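Local coordinates for threonine synthase (Brucella melitensis bv. 1, PDB 4F4F), which probably catalyses the pyridoxal-phosphate-dependent conversion of O-phospho-L-homoserine and water to L-threonine and phosphate, the last step of threonine biosynthesis, at residues Ser310-Ile315 and Ala418-Ala423; Asp22-Gly27 and Asp129-Gln134; Lys207-Asp212 and Asn453-Val458; Arg49-Lys54 and Leu61-Pro66. All coordinates share one frame; numbering follows the deposited sequence.

From the N terminus, contact 2 opens first, at helix 20-26, and closes on the end of helix 117-134. It joins the N-terminal region to the cofactor-binding region. Contact 4 is nested inside that loop; it is a short local closure between the turn 49-54 and helix 56-64. Contact 3 opens at helix 199-211, after contact 2 has closed, and ends on helix 455-465 near the C terminus. Contact 1 is nested within this long loop and ties the loop 310-315 beside the cofactor to the start of helix 421-428. Contacts 3 and 4 lie farthest apart, with centres about 44 Å from each other.

Contact 1: Ser310-Ile315 and Ala418-Ala423; sequences SPSMDI and AKFPDA. With PLP (pyridoxal-5'-phosphate), chain C.
The pyridoxal-5'-phosphate pocket is where this contact belongs, and Pro311 meets Phe420 at its border. Pro311 CG lies 3.7 Å from Phe420 CE1, an apolar touch made obliquely to the ring. The two side chains run past each other in opposite directions. Ser312 comes to the same ring less closely, with OG 4.3 Å from Phe420 CZ. Phe420 has CG anti to its carbonyl carbon (chi1 -62°), which carries the ring to the 3-10 turn of the other segment. No hydrogen bond joins the two segments.

The same turn also touches the cofactor. Ser312 CB lies over the face of the pyridine ring, 3.3 Å from PLP C3. Next in the chain, Met313 places CG 3.7 Å from PLP C6. Met313 SD also stays near the ring, 4.0 Å from PLP C6. The backbone holds the turn closed, with Met313 N bonded to Ser310 O at 2.9 Å. Backbone nitrogens of Gly260, Asn261, Phe262 and Asp264 and the hydroxyl of Thr414 bind the cofactor elsewhere.

Phe420 is the N-cap residue of helix 421-428. His391, on helix 390-402, accepts a hydrogen bond from Ser312 N and also meets the Phe420 ring, so that helix borders both segments. The side chain of Lys419 packs on Val177 and Gln181 of helix 176-183, and its NZ forms a salt bridge with Asp148.

Contact 2: Asp22-Gly27 and Asp129-Gln134; sequences DALLAG and DYVLAQ
Leu25 overlaps Val131 along the flank of its isobutyl group. Leu25 CD1 is 3.5 Å from Val131 CG1, the closest approach of the contact. Leu25 CG lies 3.9 Å from the same methyl, so Val131 CG1 meets the branch point of the leucine as well as one of its ends. The two side chains lie alongside and point opposite ways. Val131 CG1 stands anti to the backbone N (chi1 167°), which turns this methyl to Leu25. The other methyl, Val131 CG2, faces Leu24 in a looser touch, 4.5 Å from Leu24 CD1.

The other branch of Leu25 goes to Leu132. Leu25 CD2 and Leu132 CD2 touch at 4.0 Å, and the side chains cross at a slant. Leu25 is thus shared, one methyl to each of two consecutive residues. Leu24 also packs on Met127 and Met128, farther back along helix 117-134.

The axes of the short helical segments 22-26 and 129-134 pass 10.4 Å apart, and their directions differ by 103°. The helices therefore meet nearly at right angles, and the patch between them is small. It joins the N-terminal region to the last turns of helix 117-134. At its border Asp22 OD1 forms a salt bridge with Arg135 NH2.

No hydrogen bond links the segments, so this interface is made of methyl groups in van der Waals contact, with the charged pair beside it.

Contact 3: Lys207-Asp212 and Asn453-Val458; sequences KGMFND and NELKIV
Met209 and Leu455 meet through two different first torsions. Leu455 has CG anti to its backbone N (chi1 179°), and this sends both methyls to helix 199-211. Met209 has CG anti to its carbonyl carbon (chi1 -74°), then runs extended and bends at chi3 (-85°), which brings CE over to Val458.

Leu455 CD1 touches Met209 CG at 3.7 Å, the two side chains crossing at a slant. The same methyl lies 4.0 Å from Gly208 C, while Leu455 CD2 comes 4.1 Å from Gly208 O. Gly208 has no side chain here, and the leucine packs directly on the backbone. Backbone spacing is close at this point, with Gly208 CA and Leu455 CA 6.8 Å apart.

The contact joins helix 199-211 to the first turn of the C-terminal helix 455-465. Glu454 is the N-cap residue of that helix, which follows strand 449-452, an outermost strand of the five-stranded parallel sheet. Deeper in, Met209 CE lies 3.7 Å from Val458 CG1, and SD is 3.9 Å from the same methyl. Met209 and Val458 cross at about a right angle. Met209 also packs on Phe215 and Leu221.

Contact 4: Arg49-Lys54 and Leu61-Pro66; sequences RALRGK and LAVLTP
Leu51 touches Ala62 with one methyl, CD2, which lies 3.7 Å from Ala62 CB. Its other methyl, CD1, is turned to Val63 and stays 4.5 Å from Val63 CG2, a looser approach. The fork of Leu51 thus spans two consecutive residues of helix 56-64. Its CG is anti to the carbonyl carbon (chi1 -62°), which points the fork at the helix.

The next shell is the backbone that presents Leu51. A type I turn runs from Arg49 to Arg52, closed by a hydrogen bond from Arg52 N to Arg49 O, 3.0 Å. A type II turn follows from Leu51 to Lys54, with Gly53 at positive phi (91°). On the helix side, Leu61 O takes two bonds. Thr65 N reaches it at 3.1 Å and Thr65 OG1 at 2.6 Å, from opposite faces of the carbonyl plane.

Farther out, Leu51 also packs on Leu244, and Val63 on Val236 and Phe240, all of helix 236-245. Arg49 and Arg52 both form salt bridges with Asp250.

No hydrogen bond joins the two segments; methyl packing alone links them. Thr65 OG1 bonds within its own segment, and the two arginines form their salt bridges outside the contact.

Contact 1: Ser310-Ile315 and Ala418-Ala423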
loop_
_atom_site.group_PDB
_atom_site.type_symbol
_atom_site.label_atom_id
_atom_site.label_comp_id
_atom_site.label_asym_id
_atom_site.label_seq_id
_atom_site.Cartn_x
_atom_site.Cartn_y
_atom_site.Cartn_z
ATOM N N SER A 310 -10.376 -9.932 -7.392
ATOM C CA SER A 310 -9.538 -8.841 -6.905
ATOM C C SER A 310 -8.648 -9.362 -5.759
ATOM O O SER A 310 -8.811 -8.925 -4.604
ATOM C CB SER A 310 -10.400 -7.658 -6.454
ATOM O OG SER A 310 -11.536 -8.048 -5.701
ATOM N N PRO A 311 -7.700 -10.285 -6.073
ATOM C CA PRO A 311 -6.965 -10.999 -5.016
ATOM C C PRO A 311 -6.166 -10.121 -4.056
ATOM O O PRO A 311 -5.970 -10.513 -2.904
ATOM C CB PRO A 311 -6.013 -11.920 -5.797
ATOM C CG PRO A 311 -5.820 -11.234 -7.096
ATOM C CD PRO A 311 -7.200 -10.674 -7.401
ATOM N N SER A 312 -5.724 -8.939 -4.479
ATOM C CA SER A 312 -4.988 -8.056 -3.540
ATOM C C SER A 312 -5.884 -7.476 -2.419
ATOM O O SER A 312 -5.399 -6.865 -1.476
ATOM C CB SER A 312 -4.287 -6.919 -4.280
ATOM O OG SER A 312 -3.396 -7.426 -5.277
ATOM N N MET A 313 -7.194 -7.671 -2.536
ATOM C CA MET A 313 -8.133 -7.251 -1.519
ATOM C C MET A 313 -8.782 -8.449 -0.809
ATOM O O MET A 313 -9.723 -8.292 -0.038
ATOM C CB MET A 313 -9.183 -6.324 -2.152
ATOM C CG MET A 313 -8.608 -4.994 -2.607
ATOM S SD MET A 313 -9.651 -4.175 -3.842
ATOM C CE MET A 313 -11.248 -4.155 -3.021
ATOM N N ASP A 314 -8.256 -9.642 -1.052
ATOM C CA ASP A 314 -8.784 -10.841 -0.414
ATOM C C ASP A 314 -8.203 -10.936 0.995
ATOM O O ASP A 314 -7.254 -11.683 1.242
ATOM C CB ASP A 314 -8.474 -12.081 -1.255
ATOM C CG ASP A 314 -9.388 -12.209 -2.501
ATOM O OD1 ASP A 314 -10.354 -11.434 -2.661
ATOM O OD2 ASP A 314 -9.141 -13.119 -3.327
ATOM N N ILE A 315 -8.769 -10.137 1.907
ATOM C CA ILE A 315 -8.275 -10.037 3.288
ATOM C C ILE A 315 -9.240 -10.653 4.272
ATOM O O ILE A 315 -10.466 -10.508 4.120
ATOM C CB ILE A 315 -8.042 -8.571 3.747
ATOM C CG1 ILE A 315 -9.305 -7.689 3.527
ATOM C CG2 ILE A 315 -6.828 -7.992 3.041
ATOM C CD1 ILE A 315 -9.428 -6.478 4.461
ATOM N N ALA A 418 -3.726 -4.936 -17.435
ATOM C CA ALA A 418 -2.848 -6.021 -17.868
ATOM C C ALA A 418 -2.268 -6.863 -16.730
ATOM O O ALA A 418 -1.719 -7.916 -16.996
ATOM C CB ALA A 418 -1.722 -5.514 -18.772
ATOM N N LYS A 419 -2.394 -6.408 -15.484
ATOM C CA LYS A 419 -1.969 -7.177 -14.315
ATOM C C LYS A 419 -2.953 -8.289 -13.958
ATOM O O LYS A 419 -2.592 -9.209 -13.213
ATOM C CB LYS A 419 -1.777 -6.274 -13.077
ATOM C CG LYS A 419 -0.435 -5.556 -12.972
ATOM C CD LYS A 419 0.713 -6.576 -12.986
ATOM C CE LYS A 419 1.826 -6.331 -11.970
ATOM N NZ LYS A 419 1.434 -6.044 -10.579
ATOM N N PHE A 420 -4.189 -8.203 -14.464
ATOM C CA PHE A 420 -5.240 -9.190 -14.150
ATOM C C PHE A 420 -6.028 -9.464 -15.413
ATOM O O PHE A 420 -7.238 -9.250 -15.459
ATOM C CB PHE A 420 -6.099 -8.661 -12.993
ATOM C CG PHE A 420 -5.302 -8.475 -11.731
ATOM C CD1 PHE A 420 -4.938 -9.572 -10.966
ATOM C CD2 PHE A 420 -4.795 -7.225 -11.392
ATOM C CE1 PHE A 420 -4.145 -9.424 -9.847
ATOM C CE2 PHE A 420 -4.005 -7.065 -10.285
ATOM C CZ PHE A 420 -3.673 -8.166 -9.507
ATOM N N PRO A 421 -5.336 -9.953 -16.452
ATOM C CA PRO A 421 -5.947 -10.101 -17.752
ATOM C C PRO A 421 -7.103 -11.116 -17.782
ATOM O O PRO A 421 -8.044 -10.916 -18.539
ATOM C CB PRO A 421 -4.786 -10.579 -18.624
ATOM C CG PRO A 421 -3.905 -11.338 -17.687
ATOM C CD PRO A 421 -3.999 -10.582 -16.397
ATOM N N ASP A 422 -7.048 -12.174 -16.964
ATOM C CA ASP A 422 -8.111 -13.210 -17.002
ATOM C C ASP A 422 -9.478 -12.624 -16.637
ATOM O O ASP A 422 -10.504 -12.867 -17.313
ATOM C CB ASP A 422 -7.824 -14.374 -16.036
ATOM C CG ASP A 422 -6.695 -15.284 -16.506
ATOM O OD1 ASP A 422 -6.199 -15.123 -17.631
ATOM O OD2 ASP A 422 -6.316 -16.184 -15.720
ATOM N N ALA A 423 -9.492 -11.894 -15.536
ATOM C CA ALA A 423 -10.722 -11.327 -15.032
ATOM C C ALA A 423 -11.227 -10.257 -15.999
ATOM O O ALA A 423 -12.412 -10.161 -16.239
ATOM C CB ALA A 423 -10.500 -10.735 -13.664
HETATM N N1 PLP C . -5.739 -2.826 -5.071
HETATM C C2 PLP C . -4.542 -3.358 -5.528
HETATM C C2A PLP C . -4.219 -3.576 -6.990
HETATM C C3 PLP C . -3.486 -3.723 -4.540
HETATM O O3 PLP C . -2.290 -4.244 -4.992
HETATM C C4 PLP C . -3.811 -3.509 -3.083
HETATM C C4A PLP C . -2.841 -3.821 -1.989
HETATM C C5 PLP C . -5.121 -2.922 -2.707
HETATM C C6 PLP C . -6.016 -2.600 -3.755
HETATM C C5A PLP C . -5.428 -2.653 -1.220
HETATM O O4P PLP C . -4.539 -1.644 -0.583
HETATM P P PLP C . -4.461 -1.300 1.024
HETATM O O1P PLP C . -5.901 -1.055 1.450
HETATM O O2P PLP C . -3.847 -2.547 1.626
HETATM O O3P PLP C . -3.573 -0.088 1.208
#

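Contact 2: Asp22-Gly27 and Asp129-Gln134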
loop_
_atom_site.group_PDB
_atom_site.type_symbol
_atom_site.label_atom_id
_atom_site.label_comp_id
_atom_site.label_asym_id
_atom_site.label_seq_id
_atom_site.Cartn_x
_atom_site.Cartn_y
_atom_site.Cartn_z
ATOM N N ASP A 22 14.118 5.968 13.024
ATOM C CA ASP A 22 13.875 4.789 13.832
ATOM C C ASP A 22 12.519 4.190 13.542
ATOM O O ASP A 22 12.411 2.977 13.441
ATOM C CB ASP A 22 14.011 5.126 15.322
ATOM C CG ASP A 22 15.434 5.258 15.746
ATOM O OD1 ASP A 22 16.258 4.579 15.134
ATOM O OD2 ASP A 22 15.747 6.052 16.658
ATOM N N ALA A 23 11.478 5.023 13.418
ATOM C CA ALA A 23 10.162 4.497 13.103
ATOM C C ALA A 23 10.218 3.737 11.782
ATOM O O ALA A 23 9.560 2.706 11.640
ATOM C CB ALA A 23 9.111 5.586 13.053
ATOM N N LEU A 24 11.013 4.242 10.829
ATOM C CA LEU A 24 11.167 3.599 9.531
ATOM C C LEU A 24 11.799 2.207 9.670
ATOM O O LEU A 24 11.411 1.298 8.975
ATOM C CB LEU A 24 12.007 4.475 8.586
ATOM C CG LEU A 24 12.228 3.959 7.152
ATOM C CD1 LEU A 24 12.526 5.076 6.174
ATOM C CD2 LEU A 24 13.347 2.926 7.123
ATOM N N LEU A 25 12.772 2.054 10.552
ATOM C CA LEU A 25 13.491 0.790 10.712
ATOM C C LEU A 25 12.827 -0.134 11.724
ATOM O O LEU A 25 12.888 -1.363 11.596
ATOM C CB LEU A 25 14.908 1.065 11.196
ATOM C CG LEU A 25 15.818 1.780 10.204
ATOM C CD1 LEU A 25 17.134 2.108 10.879
ATOM C CD2 LEU A 25 16.041 0.928 8.954
ATOM N N ALA A 26 12.228 0.456 12.758
ATOM C CA ALA A 26 11.524 -0.334 13.762
ATOM C C ALA A 26 10.403 -1.169 13.107
ATOM O O ALA A 26 10.246 -2.342 13.453
ATOM C CB ALA A 26 10.986 0.568 14.863
ATOM N N GLY A 27 9.642 -0.588 12.177
ATOM C CA GLY A 27 8.449 -1.259 11.625
ATOM C C GLY A 27 7.317 -1.333 12.674
ATOM O O GLY A 27 6.806 -0.289 13.112
ATOM N N ASP A 129 17.500 3.133 2.381
ATOM C CA ASP A 129 18.917 3.062 1.958
ATOM C C ASP A 129 19.733 4.206 2.593
ATOM O O ASP A 129 20.865 4.020 3.040
ATOM C CB ASP A 129 18.975 3.148 0.439
ATOM C CG ASP A 129 20.062 2.302 -0.173
ATOM O OD1 ASP A 129 20.288 1.158 0.263
ATOM O OD2 ASP A 129 20.625 2.756 -1.174
ATOM N N TYR A 130 19.105 5.371 2.670
ATOM C CA TYR A 130 19.721 6.561 3.214
ATOM C C TYR A 130 19.897 6.420 4.731
ATOM O O TYR A 130 20.981 6.700 5.261
ATOM C CB TYR A 130 18.921 7.836 2.865
ATOM C CG TYR A 130 19.535 9.047 3.494
ATOM C CD1 TYR A 130 19.144 9.446 4.765
ATOM C CD2 TYR A 130 20.557 9.755 2.857
ATOM C CE1 TYR A 130 19.723 10.548 5.373
ATOM C CE2 TYR A 130 21.152 10.855 3.466
ATOM C CZ TYR A 130 20.725 11.234 4.729
ATOM O OH TYR A 130 21.296 12.311 5.396
ATOM N N VAL A 131 18.841 5.993 5.424
ATOM C CA VAL A 131 18.923 5.823 6.879
ATOM C C VAL A 131 19.982 4.784 7.286
ATOM O O VAL A 131 20.763 5.009 8.233
ATOM C CB VAL A 131 17.543 5.463 7.473
ATOM C CG1 VAL A 131 17.695 4.991 8.909
ATOM C CG2 VAL A 131 16.583 6.640 7.304
ATOM N N LEU A 132 20.003 3.643 6.589
ATOM C CA LEU A 132 21.001 2.602 6.814
ATOM C C LEU A 132 22.428 3.142 6.600
ATOM O O LEU A 132 23.277 2.956 7.449
ATOM C CB LEU A 132 20.745 1.393 5.890
ATOM C CG LEU A 132 19.475 0.561 6.156
ATOM C CD1 LEU A 132 19.233 -0.431 5.009
ATOM C CD2 LEU A 132 19.569 -0.200 7.490
ATOM N N ALA A 133 22.676 3.806 5.475
ATOM C CA ALA A 133 23.992 4.409 5.207
ATOM C C ALA A 133 24.409 5.328 6.334
ATOM O O ALA A 133 25.568 5.297 6.767
ATOM C CB ALA A 133 24.003 5.198 3.896
ATOM N N GLN A 134 23.488 6.177 6.781
ATOM C CA GLN A 134 23.824 7.160 7.816
ATOM C C GLN A 134 24.239 6.493 9.118
ATOM O O GLN A 134 24.992 7.095 9.884
ATOM C CB GLN A 134 22.681 8.173 8.071
ATOM C CG GLN A 134 22.516 9.221 6.966
ATOM C CD GLN A 134 23.733 10.132 6.721
ATOM O OE1 GLN A 134 24.310 10.189 5.590
ATOM N NE2 GLN A 134 24.136 10.861 7.757
#

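Contact 3: Lys207-Asp212 and Asn453-Val458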
loop_
_atom_site.group_PDB
_atom_site.type_symbol
_atom_site.label_atom_id
_atom_site.label_comp_id
_atom_site.label_asym_id
_atom_site.label_seq_id
_atom_site.Cartn_x
_atom_site.Cartn_y
_atom_site.Cartn_z
ATOM N N LYS A 207 7.993 -16.251 8.607
ATOM C CA LYS A 207 7.679 -16.112 10.040
ATOM C C LYS A 207 8.743 -16.877 10.838
ATOM O O LYS A 207 9.216 -16.394 11.857
ATOM C CB LYS A 207 6.266 -16.634 10.354
ATOM N N GLY A 208 9.131 -18.051 10.337
ATOM C CA GLY A 208 10.234 -18.844 10.888
ATOM C C GLY A 208 11.533 -18.048 11.018
ATOM O O GLY A 208 12.156 -18.035 12.091
ATOM N N MET A 209 11.936 -17.375 9.945
ATOM C CA MET A 209 13.168 -16.592 9.965
ATOM C C MET A 209 13.053 -15.462 10.973
ATOM O O MET A 209 13.999 -15.208 11.721
ATOM C CB MET A 209 13.493 -16.018 8.577
ATOM C CG MET A 209 14.017 -17.080 7.602
ATOM S SD MET A 209 14.495 -16.471 5.964
ATOM C CE MET A 209 12.912 -16.507 5.142
ATOM N N PHE A 210 11.900 -14.788 10.999
ATOM C CA PHE A 210 11.722 -13.677 11.944
ATOM C C PHE A 210 11.679 -14.099 13.407
ATOM O O PHE A 210 12.048 -13.313 14.272
ATOM C CB PHE A 210 10.547 -12.773 11.570
ATOM C CG PHE A 210 10.908 -11.782 10.514
ATOM C CD1 PHE A 210 11.639 -10.652 10.836
ATOM C CD2 PHE A 210 10.597 -12.013 9.204
ATOM C CE1 PHE A 210 12.016 -9.751 9.852
ATOM C CE2 PHE A 210 10.967 -11.122 8.209
ATOM C CZ PHE A 210 11.680 -9.988 8.532
ATOM N N ASN A 211 11.277 -15.340 13.667
ATOM C CA ASN A 211 11.307 -15.915 15.010
ATOM C C ASN A 211 12.685 -16.371 15.448
ATOM O O ASN A 211 12.910 -16.624 16.615
ATOM C CB ASN A 211 10.364 -17.108 15.088
ATOM C CG ASN A 211 8.914 -16.700 14.998
ATOM O OD1 ASN A 211 8.552 -15.581 15.352
ATOM N ND2 ASN A 211 8.075 -17.606 14.515
ATOM N N ASP A 212 13.586 -16.551 14.497
ATOM C CA ASP A 212 14.927 -16.980 14.801
ATOM C C ASP A 212 15.731 -15.705 15.070
ATOM O O ASP A 212 16.213 -15.030 14.144
ATOM C CB ASP A 212 15.485 -17.795 13.641
ATOM C CG ASP A 212 16.835 -18.364 13.932
ATOM O OD1 ASP A 212 17.492 -17.910 14.899
ATOM O OD2 ASP A 212 17.258 -19.220 13.156
ATOM N N ASN A 453 10.933 -26.582 0.798
ATOM C CA ASN A 453 10.203 -25.858 1.836
ATOM C C ASN A 453 10.744 -26.267 3.226
ATOM O O ASN A 453 10.164 -27.095 3.906
ATOM C CB ASN A 453 8.715 -26.179 1.674
ATOM C CG ASN A 453 7.851 -25.666 2.809
ATOM O OD1 ASN A 453 8.202 -24.693 3.505
ATOM N ND2 ASN A 453 6.687 -26.302 2.981
ATOM N N GLU A 454 11.918 -25.757 3.568
ATOM C CA GLU A 454 12.606 -26.110 4.831
ATOM C C GLU A 454 13.320 -24.861 5.317
ATOM O O GLU A 454 14.070 -24.230 4.548
ATOM C CB GLU A 454 13.620 -27.248 4.644
ATOM C CG GLU A 454 12.985 -28.521 4.076
ATOM C CD GLU A 454 13.951 -29.667 3.778
ATOM O OE1 GLU A 454 14.943 -29.848 4.525
ATOM O OE2 GLU A 454 13.677 -30.415 2.801
ATOM N N LEU A 455 13.116 -24.532 6.586
ATOM C CA LEU A 455 13.663 -23.305 7.145
ATOM C C LEU A 455 15.188 -23.202 7.038
ATOM O O LEU A 455 15.678 -22.149 6.655
ATOM C CB LEU A 455 13.207 -23.095 8.601
ATOM C CG LEU A 455 13.753 -21.842 9.295
ATOM C CD1 LEU A 455 13.416 -20.588 8.498
ATOM C CD2 LEU A 455 13.198 -21.764 10.714
ATOM N N LYS A 456 15.912 -24.282 7.356
ATOM C CA LYS A 456 17.391 -24.294 7.281
ATOM C C LYS A 456 17.943 -24.097 5.854
ATOM O O LYS A 456 18.986 -23.465 5.661
ATOM C CB LYS A 456 17.978 -25.616 7.867
ATOM N N ILE A 457 17.278 -24.674 4.854
ATOM C CA ILE A 457 17.700 -24.490 3.460
ATOM C C ILE A 457 17.590 -22.992 3.072
ATOM O O ILE A 457 18.532 -22.417 2.528
ATOM C CB ILE A 457 16.881 -25.386 2.487
ATOM C CG1 ILE A 457 17.227 -26.873 2.711
ATOM C CG2 ILE A 457 17.109 -24.958 1.035
ATOM C CD1 ILE A 457 16.412 -27.862 1.867
ATOM N N VAL A 458 16.454 -22.367 3.384
ATOM C CA VAL A 458 16.228 -20.964 3.033
ATOM C C VAL A 458 17.212 -20.076 3.825
ATOM O O VAL A 458 17.820 -19.162 3.256
ATOM C CB VAL A 458 14.754 -20.536 3.248
ATOM C CG1 VAL A 458 14.588 -19.046 2.998
ATOM C CG2 VAL A 458 13.815 -21.322 2.333
#

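Contact 4: Arg49-Lys54 and Leu61-Pro66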
loop_
_atom_site.group_PDB
_atom_site.type_symbol
_atom_site.label_atom_id
_atom_site.label_comp_id
_atom_site.label_asym_id
_atom_site.label_seq_id
_atom_site.Cartn_x
_atom_site.Cartn_y
_atom_site.Cartn_z
ATOM N N ARG A 49 -3.169 26.430 -1.497
ATOM C CA ARG A 49 -3.177 27.247 -2.728
ATOM C C ARG A 49 -1.761 27.447 -3.277
ATOM O O ARG A 49 -1.554 27.405 -4.493
ATOM C CB ARG A 49 -3.891 28.565 -2.537
ATOM C CG ARG A 49 -5.407 28.419 -2.396
ATOM C CD ARG A 49 -6.172 29.727 -2.497
ATOM N NE ARG A 49 -7.497 29.536 -1.924
ATOM C CZ ARG A 49 -7.794 29.726 -0.632
ATOM N NH1 ARG A 49 -6.885 30.199 0.230
ATOM N NH2 ARG A 49 -9.034 29.485 -0.184
ATOM N N ALA A 50 -0.793 27.572 -2.381
ATOM C CA ALA A 50 0.606 27.774 -2.776
ATOM C C ALA A 50 1.210 26.574 -3.509
ATOM O O ALA A 50 2.204 26.717 -4.186
ATOM C CB ALA A 50 1.475 28.185 -1.574
ATOM N N LEU A 51 0.589 25.407 -3.404
ATOM C CA LEU A 51 1.042 24.194 -4.115
ATOM C C LEU A 51 0.603 24.143 -5.578
ATOM O O LEU A 51 1.078 23.285 -6.346
ATOM C CB LEU A 51 0.521 22.947 -3.388
ATOM C CG LEU A 51 1.059 22.824 -1.964
ATOM C CD1 LEU A 51 0.485 21.595 -1.297
ATOM C CD2 LEU A 51 2.579 22.879 -1.913
ATOM N N ARG A 52 -0.294 25.061 -5.975
ATOM C CA ARG A 52 -0.856 25.028 -7.342
ATOM C C ARG A 52 0.243 25.221 -8.370
ATOM O O ARG A 52 1.097 26.080 -8.229
ATOM C CB ARG A 52 -1.961 26.065 -7.532
ATOM C CG ARG A 52 -3.266 25.679 -6.836
ATOM C CD ARG A 52 -4.226 26.855 -6.824
ATOM N NE ARG A 52 -5.537 26.435 -6.362
ATOM C CZ ARG A 52 -6.520 27.251 -6.033
ATOM N NH1 ARG A 52 -6.374 28.571 -6.096
ATOM N NH2 ARG A 52 -7.665 26.744 -5.659
ATOM N N GLY A 53 0.196 24.400 -9.401
ATOM C CA GLY A 53 1.145 24.472 -10.496
ATOM C C GLY A 53 2.362 23.588 -10.255
ATOM O O GLY A 53 3.161 23.415 -11.154
ATOM N N LYS A 54 2.544 23.056 -9.051
ATOM C CA LYS A 54 3.804 22.389 -8.732
ATOM C C LYS A 54 3.773 20.953 -9.274
ATOM O O LYS A 54 2.721 20.295 -9.299
ATOM C CB LYS A 54 4.027 22.372 -7.215
ATOM N N LEU A 61 7.543 16.814 -1.816
ATOM C CA LEU A 61 8.524 17.389 -0.894
ATOM C C LEU A 61 7.825 18.269 0.142
ATOM O O LEU A 61 8.130 18.188 1.340
ATOM C CB LEU A 61 9.585 18.145 -1.664
ATOM C CG LEU A 61 10.564 17.301 -2.486
ATOM C CD1 LEU A 61 11.329 18.190 -3.436
ATOM C CD2 LEU A 61 11.492 16.516 -1.589
ATOM N N ALA A 62 6.860 19.074 -0.298
ATOM C CA ALA A 62 6.094 19.923 0.605
ATOM C C ALA A 62 5.337 19.081 1.626
ATOM O O ALA A 62 5.391 19.383 2.836
ATOM C CB ALA A 62 5.138 20.851 -0.162
ATOM N N VAL A 63 4.669 18.025 1.171
ATOM C CA VAL A 63 3.730 17.250 2.009
ATOM C C VAL A 63 4.471 16.290 2.957
ATOM O O VAL A 63 4.100 16.115 4.131
ATOM C CB VAL A 63 2.676 16.582 1.045
ATOM C CG1 VAL A 63 1.918 15.415 1.630
ATOM C CG2 VAL A 63 1.732 17.690 0.545
ATOM N N LEU A 64 5.543 15.685 2.469
ATOM C CA LEU A 64 6.274 14.679 3.214
ATOM C C LEU A 64 7.387 15.188 4.144
ATOM O O LEU A 64 7.652 14.550 5.177
ATOM C CB LEU A 64 6.859 13.614 2.261
ATOM C CG LEU A 64 5.825 12.895 1.403
ATOM C CD1 LEU A 64 6.481 11.843 0.542
ATOM C CD2 LEU A 64 4.671 12.288 2.225
ATOM N N THR A 65 8.055 16.287 3.794
ATOM C CA THR A 65 9.203 16.738 4.564
ATOM C C THR A 65 8.934 16.859 6.082
ATOM O O THR A 65 9.757 16.422 6.884
ATOM C CB THR A 65 9.786 18.065 3.989
ATOM O OG1 THR A 65 10.331 17.805 2.711
ATOM C CG2 THR A 65 10.912 18.671 4.836
ATOM N N PRO A 66 7.766 17.413 6.475
ATOM C CA PRO A 66 7.527 17.579 7.915
ATOM C C PRO A 66 7.532 16.247 8.651
ATOM O O PRO A 66 7.890 16.204 9.820
ATOM C CB PRO A 66 6.147 18.237 8.005
ATOM C CG PRO A 66 5.885 18.809 6.653
ATOM C CD PRO A 66 6.759 18.094 5.650
#